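Local coordinates for protein alpha-/beta-galactoside alpha-2,3-sialyltransferase (Photobacterium phosphoreum, PDB 2ZWI) that probably transfers sialic acid to galactosides through an alpha-2,3 linkage, as a GT-B-type glycosyltransferase, and binds cytidine-5'-monophosphate, at residues V77-N82 / T103-N108; F237-T242 / L276-H281. All coordinates share one frame; numbering follows the deposited sequence.

Overall arrangement
Both interactions pair neighbouring parallel strands, but in different sheets of a two-domain GT-B enzyme. Interaction 1 (77-82 with 103-108) lies in the seven-stranded sheet formed by the earlier part of the chain. Interaction 2 (237-242 with 276-281) lies in the six-stranded sheet that follows. Their centres are about 36 Å apart, on opposite sides of the chain's centre, and their nearest atoms are about 14 Å apart, so they do not touch. Each joins the two strands of a beta-alpha-beta unit. Interaction 2 also holds cytidine-5'-monophosphate at the C-terminal ends of its strands. Interaction 1 lies away from the annotated ligand and zinc sites.

Interaction 1: residues V77-N82 / T103-N108; sequences VIINGN and TEIELN
The carbonyl O of Glu-106 takes the backbone N-H of Ile-79, with Ile-79 N 2.9 Å from Glu-106 O. The CA of Ile-78 adds a CA-H...O contact to the same oxygen. Four more backbone bonds continue the pairing, from Val-77 N to Glu-104 O at 2.8 Å as far as Gly-81 N to Asn-108 O. The strands run parallel, with their directions 23° apart. They are the two strands of a beta-alpha-beta crossover in a GT-B sheet, linked by helix 86-98. Val-77, Ile-79, Ile-105 and Leu-107 share one face. There CD1 of Ile-79 touches both CG2 of Ile-105 and CD2 of Leu-107, each at 3.9 Å. Ile-92 and Ile-93 of the helix pack on Ile-79. At the start of the pairing, Val-77 CG2 meets Thr-103 CG2 at 3.8 Å. Ile-78, Asn-80, Glu-106 and Asn-108 occupy the other face. The amides of Asn-80 and Asn-108 lie side by side, their planes 14° apart, with ND2 of Asn-80 3.0 Å from OD1 of Asn-108. CG2 of Ile-78, anti to its backbone N, is the branch that reaches OD1 of Asn-108, at 3.3 Å.

Interaction 2: residues F237-T242 / L276-H281; sequences FIFIGT and LFFKGH. With C5P (cytidine-5'-monophosphate), chain C.
The buried parallel pairing of Phe-237 to Thr-242 with Leu-276 to His-281 ends in part of the nucleotide pocket. Strands 236-240 and 275-279 belong to a beta-alpha-beta unit with helix 249-259, in the six-stranded sheet of a GT-B fold. Phe-277 N donates to Phe-237 O at 2.7 Å, and three further backbone bonds lead to Gly-241 N on Lys-279 O. The two strand segments run 30° apart in direction.

Phe-237, Phe-239, Leu-276 and Phe-278 point to one face. The rings of Phe-239 and Phe-278 meet rim to rim, with planes 14° apart and CD2 of Phe-239 3.6 Å from CE1 of Phe-278. Neither ring lies over the other. Both have CG anti to the backbone N, which sets them side by side. On the other face, Ile-238 places CG1 against CB of Phe-277 and CG2 against CB of Lys-279.

At and just beyond the strand ends, backbone and side chains grip cytidine-5'-monophosphate. Its N4 donates to both Gly-241 O and Lys-279 O, each at 2.9 Å. The backbone O of Lys-279 thus accepts from the ligand and from Gly-241 N. Two bends, at chi2 and chi4, curl the Lys-279 chain so that NZ of Lys-279 donates to Gly-280 O at 2.8 Å. NZ also bonds to Asn-301 O and makes a weak bond to the cytosine O2. Ser-323, Ser-324, Phe-305 and Glu-306 add further bonds to the ligand. A water bridges Thr-242 O and His-281 N. CD2 of His-281 lies 3.5 Å from cytosine C5. At the ring edge, His-281 NE2 donates to O2P of the C5P phosphate at 2.8 Å, with an N-H...O angle of 166°.

Interaction 1: residues V77-N82 / T103-N108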
# COMPACT_ATOMS: atom_id res chain seq x y z
N VAL A 77 15.29 -16.21 9.31
CA VAL A 77 13.98 -16.00 8.69
C VAL A 77 13.81 -14.49 8.45
O VAL A 77 13.96 -13.67 9.37
CB VAL A 77 12.81 -16.55 9.57
CG1 VAL A 77 11.44 -16.25 8.94
CG2 VAL A 77 12.97 -18.06 9.80
N ILE A 78 13.54 -14.13 7.19
CA ILE A 78 13.16 -12.77 6.85
C ILE A 78 11.64 -12.75 6.71
O ILE A 78 11.08 -13.47 5.88
CB ILE A 78 13.85 -12.27 5.55
CG1 ILE A 78 15.37 -12.50 5.61
CG2 ILE A 78 13.56 -10.78 5.34
CD1 ILE A 78 16.10 -12.16 4.32
N ILE A 79 10.97 -11.96 7.54
CA ILE A 79 9.52 -11.83 7.47
C ILE A 79 9.15 -10.51 6.78
O ILE A 79 9.58 -9.44 7.20
CB ILE A 79 8.84 -11.91 8.86
CG1 ILE A 79 9.38 -13.09 9.69
CG2 ILE A 79 7.31 -12.03 8.70
CD1 ILE A 79 9.10 -12.95 11.19
N ASN A 80 8.35 -10.63 5.72
CA ASN A 80 7.89 -9.49 4.95
C ASN A 80 6.38 -9.36 5.16
O ASN A 80 5.62 -10.28 4.85
CB ASN A 80 8.25 -9.69 3.47
CG ASN A 80 9.75 -9.97 3.26
OD1 ASN A 80 10.22 -11.11 3.35
ND2 ASN A 80 10.49 -8.92 2.98
N GLY A 81 5.95 -8.21 5.68
CA GLY A 81 4.56 -8.03 6.11
C GLY A 81 3.95 -6.68 5.81
O GLY A 81 4.51 -5.87 5.07
N ASN A 82 2.79 -6.45 6.42
CA ASN A 82 1.98 -5.26 6.24
C ASN A 82 2.06 -4.48 7.56
O ASN A 82 1.72 -5.01 8.61
CB ASN A 82 0.54 -5.73 5.93
CG ASN A 82 -0.47 -4.60 5.87
OD1 ASN A 82 -0.51 -3.75 6.75
ND2 ASN A 82 -1.31 -4.62 4.84
N THR A 103 17.12 -18.76 16.05
CA THR A 103 16.92 -18.36 14.67
C THR A 103 17.08 -16.84 14.57
O THR A 103 16.52 -16.11 15.38
CB THR A 103 15.51 -18.78 14.17
OG1 THR A 103 15.29 -20.16 14.47
CG2 THR A 103 15.37 -18.57 12.68
N GLU A 104 17.86 -16.38 13.61
CA GLU A 104 17.96 -14.94 13.35
C GLU A 104 16.66 -14.50 12.68
O GLU A 104 16.15 -15.20 11.81
CB GLU A 104 19.16 -14.63 12.45
CG GLU A 104 20.50 -14.80 13.16
CD GLU A 104 21.69 -14.72 12.22
OE1 GLU A 104 21.56 -14.14 11.12
OE2 GLU A 104 22.78 -15.23 12.59
N ILE A 105 16.13 -13.36 13.11
CA ILE A 105 14.91 -12.79 12.49
C ILE A 105 15.17 -11.38 11.99
O ILE A 105 15.70 -10.55 12.72
CB ILE A 105 13.70 -12.77 13.46
CG1 ILE A 105 13.29 -14.19 13.85
CG2 ILE A 105 12.51 -12.04 12.82
CD1 ILE A 105 12.50 -14.28 15.16
N GLU A 106 14.80 -11.12 10.75
CA GLU A 106 14.87 -9.79 10.15
C GLU A 106 13.51 -9.45 9.56
O GLU A 106 12.79 -10.33 9.09
CB GLU A 106 15.96 -9.74 9.07
CG GLU A 106 17.35 -9.91 9.66
CD GLU A 106 18.47 -9.77 8.64
OE1 GLU A 106 19.64 -10.03 9.01
OE2 GLU A 106 18.18 -9.41 7.48
N LEU A 107 13.17 -8.16 9.58
CA LEU A 107 11.81 -7.72 9.25
C LEU A 107 11.78 -6.68 8.14
O LEU A 107 12.60 -5.76 8.14
CB LEU A 107 11.11 -7.14 10.48
CG LEU A 107 11.08 -7.99 11.76
CD1 LEU A 107 10.51 -7.19 12.91
CD2 LEU A 107 10.28 -9.29 11.56
N ASN A 108 10.84 -6.84 7.22
CA ASN A 108 10.51 -5.82 6.23
C ASN A 108 9.01 -5.53 6.33
O ASN A 108 8.19 -6.42 6.02
CB ASN A 108 10.86 -6.30 4.81
CG ASN A 108 12.35 -6.51 4.61
OD1 ASN A 108 12.82 -7.64 4.46
ND2 ASN A 108 13.11 -5.42 4.62

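Interaction 2: residues F237-T242 / L276-H281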
# COMPACT_ATOMS: atom_id res chain seq x y z
N PHE A 237 -7.29 11.00 -18.69
CA PHE A 237 -7.67 11.27 -17.30
C PHE A 237 -8.29 10.02 -16.68
O PHE A 237 -9.21 9.42 -17.26
CB PHE A 237 -8.67 12.43 -17.24
CG PHE A 237 -9.21 12.70 -15.85
CD1 PHE A 237 -8.49 13.49 -14.96
CD2 PHE A 237 -10.44 12.18 -15.44
CE1 PHE A 237 -8.97 13.76 -13.68
CE2 PHE A 237 -10.93 12.44 -14.15
CZ PHE A 237 -10.19 13.23 -13.27
N ILE A 238 -7.81 9.62 -15.51
CA ILE A 238 -8.47 8.56 -14.74
C ILE A 238 -9.18 9.12 -13.51
O ILE A 238 -8.56 9.80 -12.68
CB ILE A 238 -7.48 7.45 -14.30
CG1 ILE A 238 -6.79 6.82 -15.51
CG2 ILE A 238 -8.20 6.38 -13.44
CD1 ILE A 238 -5.78 5.72 -15.16
N PHE A 239 -10.49 8.85 -13.42
CA PHE A 239 -11.27 9.14 -12.23
C PHE A 239 -11.11 8.00 -11.26
O PHE A 239 -11.43 6.86 -11.61
CB PHE A 239 -12.76 9.29 -12.56
CG PHE A 239 -13.59 9.70 -11.37
CD1 PHE A 239 -13.76 11.05 -11.07
CD2 PHE A 239 -14.22 8.75 -10.57
CE1 PHE A 239 -14.52 11.45 -9.96
CE2 PHE A 239 -14.98 9.13 -9.45
CZ PHE A 239 -15.12 10.48 -9.15
N ILE A 240 -10.62 8.31 -10.05
CA ILE A 240 -10.44 7.32 -8.98
C ILE A 240 -11.73 7.19 -8.18
O ILE A 240 -12.07 8.05 -7.38
CB ILE A 240 -9.24 7.69 -8.04
CG1 ILE A 240 -7.93 7.80 -8.83
CG2 ILE A 240 -9.11 6.69 -6.86
CD1 ILE A 240 -7.67 6.63 -9.77
N GLY A 241 -12.44 6.08 -8.39
CA GLY A 241 -13.69 5.82 -7.70
C GLY A 241 -13.51 5.33 -6.27
O GLY A 241 -12.43 4.87 -5.87
N THR A 242 -14.59 5.42 -5.50
CA THR A 242 -14.61 4.88 -4.15
C THR A 242 -15.78 3.89 -4.01
O THR A 242 -16.40 3.53 -5.01
CB THR A 242 -14.62 6.00 -3.07
OG1 THR A 242 -14.40 5.42 -1.78
CG2 THR A 242 -15.95 6.77 -3.08
N LEU A 276 -11.59 10.17 -20.94
CA LEU A 276 -11.94 9.87 -19.55
C LEU A 276 -11.99 8.38 -19.30
O LEU A 276 -12.66 7.64 -20.03
CB LEU A 276 -13.29 10.49 -19.20
CG LEU A 276 -13.51 11.98 -19.44
CD1 LEU A 276 -14.89 12.36 -18.86
CD2 LEU A 276 -12.38 12.83 -18.83
N PHE A 277 -11.28 7.96 -18.26
CA PHE A 277 -11.21 6.57 -17.83
C PHE A 277 -11.80 6.50 -16.42
O PHE A 277 -11.62 7.43 -15.61
CB PHE A 277 -9.75 6.11 -17.79
CG PHE A 277 -9.14 5.85 -19.15
CD1 PHE A 277 -8.86 4.54 -19.56
CD2 PHE A 277 -8.80 6.89 -20.00
CE1 PHE A 277 -8.28 4.29 -20.81
CE2 PHE A 277 -8.22 6.65 -21.25
CZ PHE A 277 -7.96 5.36 -21.65
N PHE A 278 -12.50 5.42 -16.13
CA PHE A 278 -13.01 5.21 -14.79
C PHE A 278 -12.32 4.00 -14.17
O PHE A 278 -12.41 2.89 -14.68
CB PHE A 278 -14.54 5.00 -14.80
CG PHE A 278 -15.12 4.80 -13.43
CD1 PHE A 278 -15.39 5.89 -12.60
CD2 PHE A 278 -15.38 3.51 -12.95
CE1 PHE A 278 -15.89 5.70 -11.32
CE2 PHE A 278 -15.90 3.32 -11.67
CZ PHE A 278 -16.15 4.42 -10.86
N LYS A 279 -11.61 4.23 -13.07
CA LYS A 279 -11.06 3.13 -12.29
C LYS A 279 -11.85 2.98 -11.00
O LYS A 279 -11.69 3.75 -10.04
CB LYS A 279 -9.56 3.33 -12.02
CG LYS A 279 -8.89 2.22 -11.19
CD LYS A 279 -9.41 0.84 -11.56
CE LYS A 279 -8.73 -0.27 -10.78
NZ LYS A 279 -9.12 -0.35 -9.35
N GLY A 280 -12.74 1.98 -10.98
CA GLY A 280 -13.56 1.72 -9.81
C GLY A 280 -12.76 1.15 -8.65
O GLY A 280 -11.71 0.53 -8.85
N HIS A 281 -13.26 1.37 -7.44
CA HIS A 281 -12.70 0.75 -6.25
C HIS A 281 -12.95 -0.76 -6.34
O HIS A 281 -14.02 -1.17 -6.76
CB HIS A 281 -13.39 1.35 -5.01
CG HIS A 281 -12.72 1.03 -3.71
ND1 HIS A 281 -12.74 -0.22 -3.15
CD2 HIS A 281 -12.03 1.82 -2.85
CE1 HIS A 281 -12.08 -0.20 -2.00
NE2 HIS A 281 -11.64 1.03 -1.80
O3P C5P C . -9.44 3.89 -1.40
P C5P C . -8.80 2.92 -0.49
O1P C5P C . -7.93 3.69 0.47
O2P C5P C . -9.85 2.02 0.09
O5' C5P C . -7.83 2.05 -1.42
C5' C5P C . -7.22 0.84 -0.96
C4' C5P C . -6.65 0.13 -2.17
O4' C5P C . -7.70 -0.15 -3.13
C3' C5P C . -5.68 1.01 -2.94
O3' C5P C . -4.36 0.91 -2.41
C2' C5P C . -5.74 0.43 -4.33
O2' C5P C . -5.07 -0.83 -4.38
C1' C5P C . -7.20 0.07 -4.46
N1 C5P C . -8.03 1.04 -5.19
C2 C5P C . -8.01 1.01 -6.60
N3 C5P C . -8.79 1.85 -7.31
C4 C5P C . -9.60 2.72 -6.68
C5 C5P C . -9.66 2.77 -5.30
C6 C5P C . -8.85 1.90 -4.55
O2 C5P C . -7.23 0.24 -7.20
N4 C5P C . -10.38 3.53 -7.44
O HOH W 1 -15.70 3.02 -7.53